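Local coordinates for aldehyde reductase YahK (Escherichia coli, PDB 1UUF), which reduces a wide range of aldehydes to their alcohols, preferring NADPH as electron donor, and belongs to the zinc-containing alcohol dehydrogenases, at residues 51-56 and 150-155; 81-86 and 173-178; 124-129 and 311-316; 183-188 and 317-322. All blocks are in the same frame, centred on the assembly; numbering follows the deposited sequence.

Overall arrangement
From the N terminus, segment 51-56, on strand 49-58, opens the first contact, and the chain passes 81-86 and 124-129 before 150-155 returns to close interaction 1 in the GroES-like domain. Interaction 2 closes next, when 173-178 meets 81-86 at the catalytic zinc; it crosses interaction 1 along the chain, and the two touch through neighbouring strands of one sheet. The longest loop, interaction 3, crosses both and joins the lobe of the second zinc to the end of the parallel coenzyme-domain sheet. Interaction 4 follows interactions 1 and 2 in series but crosses interaction 3, pairing helix 176-189, which also serves interaction 2, with helix 317-330, which continues directly from 311-316.

Interaction 1 (51-56 and 150-155)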
loop_
_atom_site.group_PDB
_atom_site.type_symbol
_atom_site.label_atom_id
_atom_site.label_comp_id
_atom_site.label_asym_id
_atom_site.label_seq_id
_atom_site.Cartn_x
_atom_site.Cartn_y
_atom_site.Cartn_z
ATOM N N LYS A 51 18.929 9.069 34.178
ATOM C CA LYS A 51 19.020 10.526 34.186
ATOM C C LYS A 51 20.116 10.889 33.196
ATOM O O LYS A 51 21.259 10.467 33.350
ATOM C CB LYS A 51 19.384 11.033 35.580
ATOM C CG LYS A 51 19.540 12.541 35.669
ATOM C CD LYS A 51 19.888 12.959 37.090
ATOM C CE LYS A 51 20.048 14.461 37.198
ATOM N NZ LYS A 51 20.326 14.868 38.602
ATOM N N ILE A 52 19.761 11.691 32.198
ATOM C CA ILE A 52 20.682 12.065 31.132
ATOM C C ILE A 52 21.007 13.548 31.034
ATOM O O ILE A 52 20.108 14.390 31.038
ATOM C CB ILE A 52 20.093 11.627 29.772
ATOM C CG1 ILE A 52 19.811 10.123 29.795
ATOM C CG2 ILE A 52 21.040 11.987 28.637
ATOM C CD1 ILE A 52 18.989 9.643 28.617
ATOM N N GLU A 53 22.298 13.858 30.937
ATOM C CA GLU A 53 22.756 15.231 30.769
ATOM C C GLU A 53 22.813 15.374 29.251
ATOM O O GLU A 53 23.667 14.772 28.596
ATOM C CB GLU A 53 24.153 15.408 31.364
ATOM C CG GLU A 53 24.667 16.837 31.354
ATOM C CD GLU A 53 23.874 17.749 32.274
ATOM O OE1 GLU A 53 23.593 17.339 33.420
ATOM O OE2 GLU A 53 23.540 18.878 31.857
ATOM N N ILE A 54 21.894 16.150 28.691
ATOM C CA ILE A 54 21.831 16.320 27.245
ATOM C C ILE A 54 22.970 17.147 26.666
ATOM O O ILE A 54 23.222 18.276 27.091
ATOM C CB ILE A 54 20.481 16.942 26.832
ATOM C CG1 ILE A 54 19.336 16.054 27.326
ATOM C CG2 ILE A 54 20.407 17.081 25.317
ATOM C CD1 ILE A 54 17.954 16.573 26.968
ATOM N N ALA A 55 23.663 16.572 25.688
ATOM C CA ALA A 55 24.773 17.260 25.048
ATOM C C ALA A 55 24.293 17.970 23.792
ATOM O O ALA A 55 24.614 19.139 23.570
ATOM C CB ALA A 55 25.879 16.267 24.702
ATOM N N TYR A 56 23.519 17.263 22.974
ATOM C CA TYR A 56 23.005 17.834 21.735
ATOM C C TYR A 56 21.592 17.366 21.428
ATOM O O TYR A 56 21.166 16.299 21.869
ATOM C CB TYR A 56 23.903 17.457 20.551
ATOM C CG TYR A 56 25.357 17.803 20.753
ATOM C CD1 TYR A 56 26.256 16.860 21.255
ATOM C CD2 TYR A 56 25.825 19.090 20.494
ATOM C CE1 TYR A 56 27.586 17.194 21.495
ATOM C CE2 TYR A 56 27.152 19.435 20.732
ATOM C CZ TYR A 56 28.024 18.483 21.235
ATOM O OH TYR A 56 29.331 18.826 21.497
ATOM N N SER A 150 16.496 21.041 26.276
ATOM C CA SER A 150 16.749 21.257 27.693
ATOM C C SER A 150 18.090 20.669 28.116
ATOM O O SER A 150 18.755 19.984 27.334
ATOM C CB SER A 150 15.620 20.622 28.507
ATOM O OG SER A 150 15.471 19.254 28.170
ATOM N N GLN A 151 18.478 20.931 29.361
ATOM C CA GLN A 151 19.752 20.453 29.889
ATOM C C GLN A 151 19.758 18.996 30.326
ATOM O O GLN A 151 20.793 18.334 30.261
ATOM C CB GLN A 151 20.186 21.305 31.082
ATOM C CG GLN A 151 20.401 22.770 30.789
ATOM C CD GLN A 151 20.874 23.520 32.017
ATOM O OE1 GLN A 151 20.210 23.516 33.055
ATOM N NE2 GLN A 151 22.031 24.159 31.909
ATOM N N GLN A 152 18.612 18.509 30.795
ATOM C CA GLN A 152 18.500 17.134 31.275
ATOM C C GLN A 152 17.144 16.514 30.966
ATOM O O GLN A 152 16.165 17.213 30.727
ATOM C CB GLN A 152 18.718 17.086 32.796
ATOM C CG GLN A 152 20.137 17.392 33.255
ATOM C CD GLN A 152 20.278 17.417 34.772
ATOM O OE1 GLN A 152 21.388 17.493 35.301
ATOM N NE2 GLN A 152 19.151 17.363 35.479
ATOM N N ILE A 153 17.103 15.184 30.967
ATOM C CA ILE A 153 15.863 14.456 30.735
ATOM C C ILE A 153 15.987 13.136 31.491
ATOM O O ILE A 153 17.092 12.625 31.671
ATOM C CB ILE A 153 15.614 14.217 29.214
ATOM C CG1 ILE A 153 14.191 13.684 28.991
ATOM C CG2 ILE A 153 16.653 13.251 28.655
ATOM C CD1 ILE A 153 13.752 13.681 27.527
ATOM N N VAL A 154 14.863 12.616 31.978
ATOM C CA VAL A 154 14.850 11.358 32.720
ATOM C C VAL A 154 13.917 10.409 31.979
ATOM O O VAL A 154 12.741 10.710 31.777
ATOM C CB VAL A 154 14.347 11.570 34.169
ATOM C CG1 VAL A 154 14.332 10.246 34.918
ATOM C CG2 VAL A 154 15.243 12.570 34.880
ATOM N N VAL A 155 14.449 9.260 31.574
ATOM C CA VAL A 155 13.679 8.298 30.795
ATOM C C VAL A 155 13.842 6.863 31.282
ATOM O O VAL A 155 14.927 6.461 31.704
ATOM C CB VAL A 155 14.122 8.350 29.307
ATOM C CG1 VAL A 155 13.239 7.446 28.448
ATOM C CG2 VAL A 155 14.085 9.787 28.803
#
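Ile52 and Ile153 face each other as a hydrogen-bonded pair in an antiparallel stretch of the mixed sheet of the GroES-like domain, a clear example of two strands far apart in sequence brought into register by backbone bonds and finished by their side chains. Ile52 N donates to Ile153 O at 2.9 Å and Ile153 N returns a bond to Ile52 O at 3.1 Å. Two residues further along 51-56, beside Gln151 just before the regular strand begins, Ile54 N donates to Gln151 O at 2.9 Å but comes from above the carbonyl plane, 39° out of it.

The isoleucines share one face. Ile153 turns its CG2 branch between its own backbone N and carbonyl carbon, and this methyl meets Ile52 CB on one flank and, at 3.9 Å, Ile54 CD1 on another. The same Ile54 CD1 lies 3.5 Å from Ser150 O, a carbonyl whose own donor is Asn364. Nearby, Ser150 OG bonds to Gly147 O and Arg42. Val104 and Val106 of the next strand but one pack on Ile52.

The polar chains lie on the other face with Val154. Lys51, fully extended, runs out beside the end of Gln152, and Lys51 CG lies 4.4 Å from Val154 CG2. Glu53 bends at chi2 (67°), which brings OE2 to 3.2 Å from Gln151 O; both are acceptors, so this approach is probably mildly unfavourable.

Along its other edge, 51-56 bonds to strand 84-91, where Ala55 and Tyr56 opposite Val85 form a classic beta bulge. An apolar face of isoleucines, and a second where Lys51, Glu53 and Gln152 flank Val154, belong to this curled GroES-like beta fold.

Interaction 2 (81-86 and 173-178); sequences GHEIVG and VAPLLC. With ZN (zinc ion), chain C.
Glu83 and Leu177 bring two backbones to 4.8 Å between their CA atoms, where the chain entering strand 84-91 passes the turn that starts helix 176-189, without a direct hydrogen bond between the segments. What joins them at one end is a metal. The catalytic zinc is bound by His82 NE2 at 2.2 Å and by Cys178 SG at 2.4 Å, with a water at 2.3 Å and Cys60 completing the four ligands. Cys178 carries SG anti to its backbone N (chi1 -178°), which puts the sulfur at the metal, while the imidazole of His82 also stacks on Tyr134.

Glu83 supplies the buried second layer. Its extended chain crosses Pro175 at about a right angle and ends against the first helical turn: OE2 lies only 3.1 Å from Cys178 CB and accepts a hydrogen bond from Ala179 N, whereas OE1 forms a salt bridge with Arg359. Held at both oxygens, the carboxylate has little freedom to rotate, and it probably helps to position the zinc-binding cysteine.

Farther from the zinc the contact is apolar. Val85 sets CG1 on Ala174 CA at 3.6 Å and on Leu177 CD2 at 4.0 Å, and its CG2 packs on Ala174 CB. Leu177 CB, in turn, rests on Glu83 CA. Two cysteines and a histidine from separate parts of the chain, a water in the fourth place and a glutamate behind them make this the catalytic zinc site of the medium-chain alcohol dehydrogenases.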
loop_
_atom_site.group_PDB
_atom_site.type_symbol
_atom_site.label_atom_id
_atom_site.label_comp_id
_atom_site.label_asym_id
_atom_site.label_seq_id
_atom_site.Cartn_x
_atom_site.Cartn_y
_atom_site.Cartn_z
ATOM N N GLY A 81 11.932 18.971 20.724
ATOM C CA GLY A 81 13.205 18.278 20.701
ATOM C C GLY A 81 13.112 16.800 21.007
ATOM O O GLY A 81 12.750 16.415 22.114
ATOM N N HIS A 82 13.424 15.960 20.026
ATOM C CA HIS A 82 13.405 14.526 20.263
ATOM C C HIS A 82 14.430 13.737 19.450
ATOM O O HIS A 82 14.177 12.620 19.014
ATOM C CB HIS A 82 11.988 13.947 20.102
ATOM C CG HIS A 82 11.352 14.190 18.769
ATOM N ND1 HIS A 82 9.983 14.151 18.595
ATOM C CD2 HIS A 82 11.880 14.428 17.546
ATOM C CE1 HIS A 82 9.698 14.354 17.321
ATOM N NE2 HIS A 82 10.831 14.526 16.666
ATOM N N GLU A 83 15.591 14.357 19.258
ATOM C CA GLU A 83 16.734 13.759 18.573
ATOM C C GLU A 83 17.830 14.091 19.580
ATOM O O GLU A 83 18.722 14.901 19.331
ATOM C CB GLU A 83 16.988 14.436 17.221
ATOM C CG GLU A 83 15.844 14.245 16.225
ATOM C CD GLU A 83 16.217 14.627 14.802
ATOM O OE1 GLU A 83 17.010 15.576 14.626
ATOM O OE2 GLU A 83 15.703 13.987 13.859
ATOM N N ILE A 84 17.715 13.442 20.735
ATOM C CA ILE A 84 18.579 13.652 21.894
ATOM C C ILE A 84 19.747 12.695 22.121
ATOM O O ILE A 84 19.587 11.480 22.056
ATOM C CB ILE A 84 17.709 13.610 23.179
ATOM C CG1 ILE A 84 16.597 14.658 23.085
ATOM C CG2 ILE A 84 18.563 13.850 24.422
ATOM C CD1 ILE A 84 15.459 14.428 24.073
ATOM N N VAL A 85 20.916 13.262 22.414
ATOM C CA VAL A 85 22.094 12.465 22.743
ATOM C C VAL A 85 22.768 13.128 23.936
ATOM O O VAL A 85 22.760 14.352 24.063
ATOM C CB VAL A 85 23.103 12.357 21.574
ATOM C CG1 VAL A 85 22.461 11.627 20.413
ATOM C CG2 VAL A 85 23.591 13.737 21.161
ATOM N N GLY A 86 23.328 12.319 24.824
ATOM C CA GLY A 86 23.982 12.875 25.993
ATOM C C GLY A 86 24.710 11.816 26.789
ATOM O O GLY A 86 25.017 10.745 26.269
ATOM N N VAL A 173 25.434 12.397 15.568
ATOM C CA VAL A 173 24.633 11.198 15.803
ATOM C C VAL A 173 23.197 11.574 16.190
ATOM O O VAL A 173 22.250 10.833 15.921
ATOM C CB VAL A 173 25.251 10.348 16.944
ATOM C CG1 VAL A 173 24.297 9.239 17.360
ATOM C CG2 VAL A 173 26.578 9.763 16.486
ATOM N N ALA A 174 23.045 12.742 16.807
ATOM C CA ALA A 174 21.745 13.208 17.272
ATOM C C ALA A 174 20.567 13.008 16.310
ATOM O O ALA A 174 19.567 12.397 16.678
ATOM C CB ALA A 174 21.844 14.676 17.695
ATOM N N PRO A 175 20.672 13.503 15.062
ATOM C CA PRO A 175 19.570 13.345 14.103
ATOM C C PRO A 175 19.170 11.898 13.798
ATOM O O PRO A 175 18.078 11.641 13.290
ATOM C CB PRO A 175 20.084 14.077 12.861
ATOM C CG PRO A 175 21.019 15.109 13.433
ATOM C CD PRO A 175 21.762 14.298 14.469
ATOM N N LEU A 176 20.044 10.947 14.101
ATOM C CA LEU A 176 19.725 9.552 13.844
ATOM C C LEU A 176 18.530 9.111 14.688
ATOM O O LEU A 176 17.763 8.245 14.279
ATOM C CB LEU A 176 20.929 8.661 14.159
ATOM C CG LEU A 176 22.188 8.863 13.308
ATOM C CD1 LEU A 176 23.244 7.836 13.706
ATOM C CD2 LEU A 176 21.846 8.713 11.840
ATOM N N LEU A 177 18.369 9.726 15.857
ATOM C CA LEU A 177 17.284 9.368 16.769
ATOM C C LEU A 177 15.861 9.569 16.242
ATOM O O LEU A 177 14.903 9.053 16.822
ATOM C CB LEU A 177 17.477 10.084 18.107
ATOM C CG LEU A 177 18.523 9.439 19.036
ATOM C CD1 LEU A 177 18.079 8.025 19.407
ATOM C CD2 LEU A 177 19.889 9.400 18.364
ATOM N N CYS A 178 15.712 10.336 15.165
ATOM C CA CYS A 178 14.396 10.501 14.551
ATOM C C CYS A 178 14.530 10.440 13.038
ATOM O O CYS A 178 14.034 9.508 12.409
ATOM C CB CYS A 178 13.709 11.809 14.937
ATOM S SG CYS A 178 12.049 11.890 14.151
HETATM ZN ZN ZN C . 11.073 14.042 14.557
HETATM O O HOH W 1 8.963 13.419 13.918
#

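Interaction 3 (124-129 and 311-316). With ZN (zinc ion), chain B.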
loop_
_atom_site.group_PDB
_atom_site.type_symbol
_atom_site.label_atom_id
_atom_site.label_comp_id
_atom_site.label_asym_id
_atom_site.label_seq_id
_atom_site.Cartn_x
_atom_site.Cartn_y
_atom_site.Cartn_z
ATOM N N GLU A 124 7.020 -0.169 19.816
ATOM C CA GLU A 124 6.434 0.790 20.745
ATOM C C GLU A 124 5.963 2.050 20.025
ATOM O O GLU A 124 5.099 2.769 20.525
ATOM C CB GLU A 124 7.445 1.154 21.833
ATOM C CG GLU A 124 7.900 -0.038 22.661
ATOM C CD GLU A 124 9.177 -0.688 22.143
ATOM O OE1 GLU A 124 9.512 -0.531 20.947
ATOM O OE2 GLU A 124 9.842 -1.377 22.943
ATOM N N ASN A 125 6.527 2.307 18.846
ATOM C CA ASN A 125 6.160 3.479 18.053
ATOM C C ASN A 125 4.727 3.411 17.520
ATOM O O ASN A 125 4.115 4.443 17.225
ATOM C CB ASN A 125 7.151 3.660 16.891
ATOM C CG ASN A 125 7.291 2.411 16.025
ATOM O OD1 ASN A 125 7.382 1.293 16.530
ATOM N ND2 ASN A 125 7.339 2.607 14.708
ATOM N N TYR A 126 4.191 2.199 17.405
ATOM C CA TYR A 126 2.831 2.017 16.916
ATOM C C TYR A 126 1.842 1.714 18.040
ATOM O O TYR A 126 0.689 1.366 17.791
ATOM C CB TYR A 126 2.796 0.907 15.861
ATOM C CG TYR A 126 3.533 1.290 14.594
ATOM C CD1 TYR A 126 4.585 0.515 14.109
ATOM C CD2 TYR A 126 3.203 2.457 13.905
ATOM C CE1 TYR A 126 5.298 0.898 12.970
ATOM C CE2 TYR A 126 3.904 2.852 12.769
ATOM C CZ TYR A 126 4.953 2.072 12.310
ATOM O OH TYR A 126 5.671 2.493 11.216
ATOM N N CYS A 127 2.297 1.844 19.280
ATOM C CA CYS A 127 1.434 1.606 20.433
ATOM C C CYS A 127 0.372 2.706 20.474
ATOM O O CYS A 127 0.678 3.874 20.238
ATOM C CB CYS A 127 2.265 1.634 21.723
ATOM S SG CYS A 127 1.310 1.561 23.268
ATOM N N ASP A 128 -0.876 2.340 20.761
ATOM C CA ASP A 128 -1.946 3.335 20.828
ATOM C C ASP A 128 -1.780 4.269 22.011
ATOM O O ASP A 128 -2.384 5.344 22.054
ATOM C CB ASP A 128 -3.318 2.667 20.953
ATOM C CG ASP A 128 -3.849 2.169 19.631
ATOM O OD1 ASP A 128 -3.591 2.825 18.600
ATOM O OD2 ASP A 128 -4.547 1.134 19.630
ATOM N N HIS A 129 -0.970 3.859 22.978
ATOM C CA HIS A 129 -0.771 4.663 24.174
ATOM C C HIS A 129 0.686 5.032 24.377
ATOM O O HIS A 129 1.168 5.119 25.503
ATOM C CB HIS A 129 -1.307 3.897 25.377
ATOM C CG HIS A 129 -2.690 3.371 25.167
ATOM N ND1 HIS A 129 -3.788 4.195 25.060
ATOM C CD2 HIS A 129 -3.145 2.111 24.966
ATOM C CE1 HIS A 129 -4.859 3.468 24.799
ATOM N NE2 HIS A 129 -4.496 2.201 24.735
ATOM N N GLY A 311 2.618 3.961 4.541
ATOM C CA GLY A 311 3.159 5.005 5.386
ATOM C C GLY A 311 3.986 4.342 6.466
ATOM O O GLY A 311 3.897 3.133 6.668
ATOM N N SER A 312 4.803 5.126 7.155
ATOM C CA SER A 312 5.629 4.592 8.226
ATOM C C SER A 312 6.091 5.751 9.094
ATOM O O SER A 312 6.282 6.854 8.593
ATOM C CB SER A 312 6.849 3.866 7.644
ATOM O OG SER A 312 7.694 3.362 8.670
ATOM N N MET A 313 6.223 5.524 10.396
ATOM C CA MET A 313 6.724 6.585 11.261
ATOM C C MET A 313 7.755 6.032 12.235
ATOM O O MET A 313 7.575 4.956 12.819
ATOM C CB MET A 313 5.591 7.310 11.998
ATOM C CG MET A 313 4.733 6.476 12.908
ATOM S SD MET A 313 3.668 7.573 13.896
ATOM C CE MET A 313 4.337 7.282 15.537
ATOM N N ILE A 314 8.847 6.781 12.379
ATOM C CA ILE A 314 9.974 6.415 13.226
ATOM C C ILE A 314 10.234 4.914 13.250
ATOM O O ILE A 314 10.241 4.273 12.203
ATOM C CB ILE A 314 9.806 6.965 14.662
ATOM C CG1 ILE A 314 8.495 6.488 15.290
ATOM C CG2 ILE A 314 9.849 8.477 14.618
ATOM C CD1 ILE A 314 8.320 6.941 16.733
ATOM N N GLY A 315 10.473 4.366 14.436
ATOM C CA GLY A 315 10.723 2.943 14.557
ATOM C C GLY A 315 10.622 2.544 16.014
ATOM O O GLY A 315 10.610 3.408 16.886
ATOM N N GLY A 316 10.528 1.245 16.279
ATOM C CA GLY A 316 10.449 0.775 17.651
ATOM C C GLY A 316 11.813 0.916 18.298
ATOM O O GLY A 316 12.790 1.236 17.619
HETATM ZN ZN ZN B . 1.541 -0.751 23.807
HETATM O O HOH W 2 8.373 2.070 11.804
#
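Asn125 donates from ND2 to Met313 O at 3.0 Å, with the carbonyl oxygen lying in the amide plane and the donor almost straight beyond the C=O bond. Beside it, Met313 N gives a nearly linear bond (167°) to Tyr126 OH at 3.2 Å, so one residue of 311-316 is held by both its carbonyl and its N-H. A water extends the network, 2.8 Å from Tyr126 OH and donating to Ile314 O at 2.9 Å, with a weak further bond from Asn125 ND2.

Asn125 folds its amide between its own backbone N and carbonyl carbon (chi1 54°), which lays ND2 over one face of the Tyr126 ring near the rim. An alanine here would probably leave Met313 O without this donor and open a gap beside Gly315.

Packing surrounds these bonds. Met313 CG meets Tyr126 CE2 at 3.7 Å, the two side chains running alongside in opposite senses, and Ile314 CD1 touches Asn125 CB at 3.5 Å. Gly316, the N-cap residue, fits close to Glu124, whose OE1 accepts from Ile317 N at the helix start while OE2 pairs with Arg158.

At the far end Cys127 SG binds the second zinc at 2.4 Å with Cys113, Cys116 and Cys119. Asp128 reaches Lys256 and Lys305 of the second subunit, and Gly311 makes backbone bonds to that subunit. The contact thus seats a four-cysteine zinc lobe, as found in medium-chain alcohol dehydrogenases, against the coenzyme domain at the dimer interface.

Interaction 4 (183-188 and 317-322)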
loop_
_atom_site.group_PDB
_atom_site.type_symbol
_atom_site.label_atom_id
_atom_site.label_comp_id
_atom_site.label_asym_id
_atom_site.label_seq_id
_atom_site.Cartn_x
_atom_site.Cartn_y
_atom_site.Cartn_z
ATOM N N THR A 183 13.784 6.788 8.421
ATOM C CA THR A 183 14.098 6.281 7.089
ATOM C C THR A 183 14.665 4.865 7.160
ATOM O O THR A 183 14.414 4.038 6.282
ATOM C CB THR A 183 15.088 7.218 6.333
ATOM O OG1 THR A 183 16.283 7.400 7.103
ATOM C CG2 THR A 183 14.447 8.575 6.098
ATOM N N TYR A 184 15.419 4.577 8.218
ATOM C CA TYR A 184 16.009 3.256 8.392
ATOM C C TYR A 184 14.931 2.185 8.512
ATOM O O TYR A 184 15.014 1.132 7.879
ATOM C CB TYR A 184 16.869 3.221 9.658
ATOM C CG TYR A 184 17.583 1.909 9.897
ATOM C CD1 TYR A 184 18.834 1.663 9.333
ATOM C CD2 TYR A 184 17.015 0.921 10.704
ATOM C CE1 TYR A 184 19.509 0.463 9.569
ATOM C CE2 TYR A 184 17.677 -0.282 10.942
ATOM C CZ TYR A 184 18.922 -0.501 10.374
ATOM O OH TYR A 184 19.578 -1.688 10.608
ATOM N N SER A 185 13.918 2.452 9.328
ATOM C CA SER A 185 12.852 1.473 9.542
ATOM C C SER A 185 12.158 0.980 8.269
ATOM O O SER A 185 12.053 -0.232 8.042
ATOM C CB SER A 185 11.808 2.031 10.510
ATOM O OG SER A 185 10.885 1.014 10.866
ATOM N N PRO A 186 11.661 1.901 7.425
ATOM C CA PRO A 186 10.998 1.442 6.202
ATOM C C PRO A 186 11.970 0.801 5.213
ATOM O O PRO A 186 11.597 -0.105 4.479
ATOM C CB PRO A 186 10.344 2.712 5.658
ATOM C CG PRO A 186 11.245 3.809 6.158
ATOM C CD PRO A 186 11.544 3.363 7.575
ATOM N N LEU A 187 13.216 1.267 5.193
ATOM C CA LEU A 187 14.199 0.678 4.290
ATOM C C LEU A 187 14.386 -0.783 4.671
ATOM O O LEU A 187 14.490 -1.651 3.802
ATOM C CB LEU A 187 15.532 1.426 4.376
ATOM C CG LEU A 187 15.546 2.799 3.706
ATOM C CD1 LEU A 187 16.847 3.519 4.052
ATOM C CD2 LEU A 187 15.392 2.635 2.191
ATOM N N ARG A 188 14.417 -1.059 5.972
ATOM C CA ARG A 188 14.563 -2.430 6.442
ATOM C C ARG A 188 13.270 -3.214 6.232
ATOM O O ARG A 188 13.297 -4.357 5.779
ATOM C CB ARG A 188 14.930 -2.469 7.930
ATOM C CG ARG A 188 16.365 -2.070 8.253
ATOM C CD ARG A 188 17.375 -2.940 7.511
ATOM N NE ARG A 188 18.732 -2.768 8.030
ATOM C CZ ARG A 188 19.832 -3.208 7.422
ATOM N NH1 ARG A 188 19.744 -3.846 6.262
ATOM N NH2 ARG A 188 21.020 -3.018 7.980
ATOM N N ILE A 317 11.906 0.666 19.599
ATOM C CA ILE A 317 13.194 0.817 20.265
ATOM C C ILE A 317 14.247 -0.188 19.792
ATOM O O ILE A 317 15.373 0.199 19.473
ATOM C CB ILE A 317 13.052 0.741 21.801
ATOM C CG1 ILE A 317 12.051 1.800 22.285
ATOM C CG2 ILE A 317 14.404 1.010 22.460
ATOM C CD1 ILE A 317 12.468 3.237 21.994
ATOM N N PRO A 318 13.901 -1.486 19.735
ATOM C CA PRO A 318 14.891 -2.468 19.283
ATOM C C PRO A 318 15.534 -2.103 17.945
ATOM O O PRO A 318 16.749 -2.219 17.786
ATOM C CB PRO A 318 14.081 -3.758 19.202
ATOM C CG PRO A 318 13.102 -3.592 20.315
ATOM C CD PRO A 318 12.658 -2.155 20.159
ATOM N N GLU A 319 14.725 -1.661 16.985
ATOM C CA GLU A 319 15.272 -1.304 15.681
ATOM C C GLU A 319 16.081 -0.017 15.737
ATOM O O GLU A 319 17.032 0.152 14.976
ATOM C CB GLU A 319 14.162 -1.165 14.638
ATOM C CG GLU A 319 14.701 -0.882 13.245
ATOM C CD GLU A 319 13.637 -0.988 12.176
ATOM O OE1 GLU A 319 12.583 -0.340 12.327
ATOM O OE2 GLU A 319 13.858 -1.717 11.183
ATOM N N THR A 320 15.698 0.900 16.621
ATOM C CA THR A 320 16.438 2.145 16.759
ATOM C C THR A 320 17.834 1.785 17.267
ATOM O O THR A 320 18.824 2.367 16.842
ATOM C CB THR A 320 15.744 3.110 17.751
ATOM O OG1 THR A 320 14.399 3.339 17.318
ATOM C CG2 THR A 320 16.467 4.456 17.793
ATOM N N GLN A 321 17.911 0.813 18.173
ATOM C CA GLN A 321 19.207 0.387 18.691
ATOM C C GLN A 321 20.015 -0.293 17.589
ATOM O O GLN A 321 21.222 -0.080 17.474
ATOM C CB GLN A 321 19.042 -0.588 19.859
ATOM C CG GLN A 321 20.376 -0.948 20.515
ATOM C CD GLN A 321 21.070 0.267 21.108
ATOM O OE1 GLN A 321 20.631 0.805 22.121
ATOM N NE2 GLN A 321 22.152 0.711 20.472
ATOM N N GLU A 322 19.346 -1.114 16.788
ATOM C CA GLU A 322 20.000 -1.816 15.689
ATOM C C GLU A 322 20.588 -0.790 14.729
ATOM O O GLU A 322 21.716 -0.932 14.253
ATOM C CB GLU A 322 18.987 -2.685 14.939
ATOM C CG GLU A 322 19.582 -3.485 13.788
ATOM C CD GLU A 322 18.519 -4.149 12.934
ATOM O OE1 GLU A 322 18.033 -3.513 11.974
ATOM O OE2 GLU A 322 18.160 -5.308 13.233
HETATM O O HOH W 3 11.611 -2.187 9.925
#
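Tyr184 and Ser185 meet Glu319 and Glu322 where two helices, 183-188 and 317-322, cross almost at a right angle (98°) with axes 10.2 Å apart, a separation bridged by long polar side chains. Tyr184, with CG anti to its backbone N (chi1 -177°), reaches over and donates from OH to Glu322 OE1 at 2.8 Å, on its anti side but 27° out of the carboxylate plane. The same phenolic oxygen is gripped side-on by Arg188, through NE at 2.9 Å and NH2 at 3.3 Å, and lies in the guanidinium plane. A phenylalanine in place of Tyr184 would probably leave Glu322 OE1 without its donor and Arg188 held less firmly, without its two bonds to the phenol oxygen.

Arg188 also lays CG over one face of the tyrosine ring, while Glu319 CG touches the edge, 3.8 Å from Tyr184 CE2. The Arg188 and Glu322 charges are near, but no N-H points at the carboxylate; the attraction probably still stabilises Glu322 as an anion. Phe326 gives the guanidinium a cation-pi partner.

Glu319 extends past the ring to Ser185, whose OG donates to OE1 at 2.6 Å on the syn side. A water 2.6 Å from Glu319 OE2 donates to it and also to Ser185 O. Both carboxylate oxygens are therefore fixed on one turn of the opposing helix, just where Pro186 kinks it. Such a polar crossing of near-perpendicular helices joins helix 176-189, which begins at the catalytic zinc, to helix 317-330, which follows the last strand of the Rossmann-type sheet.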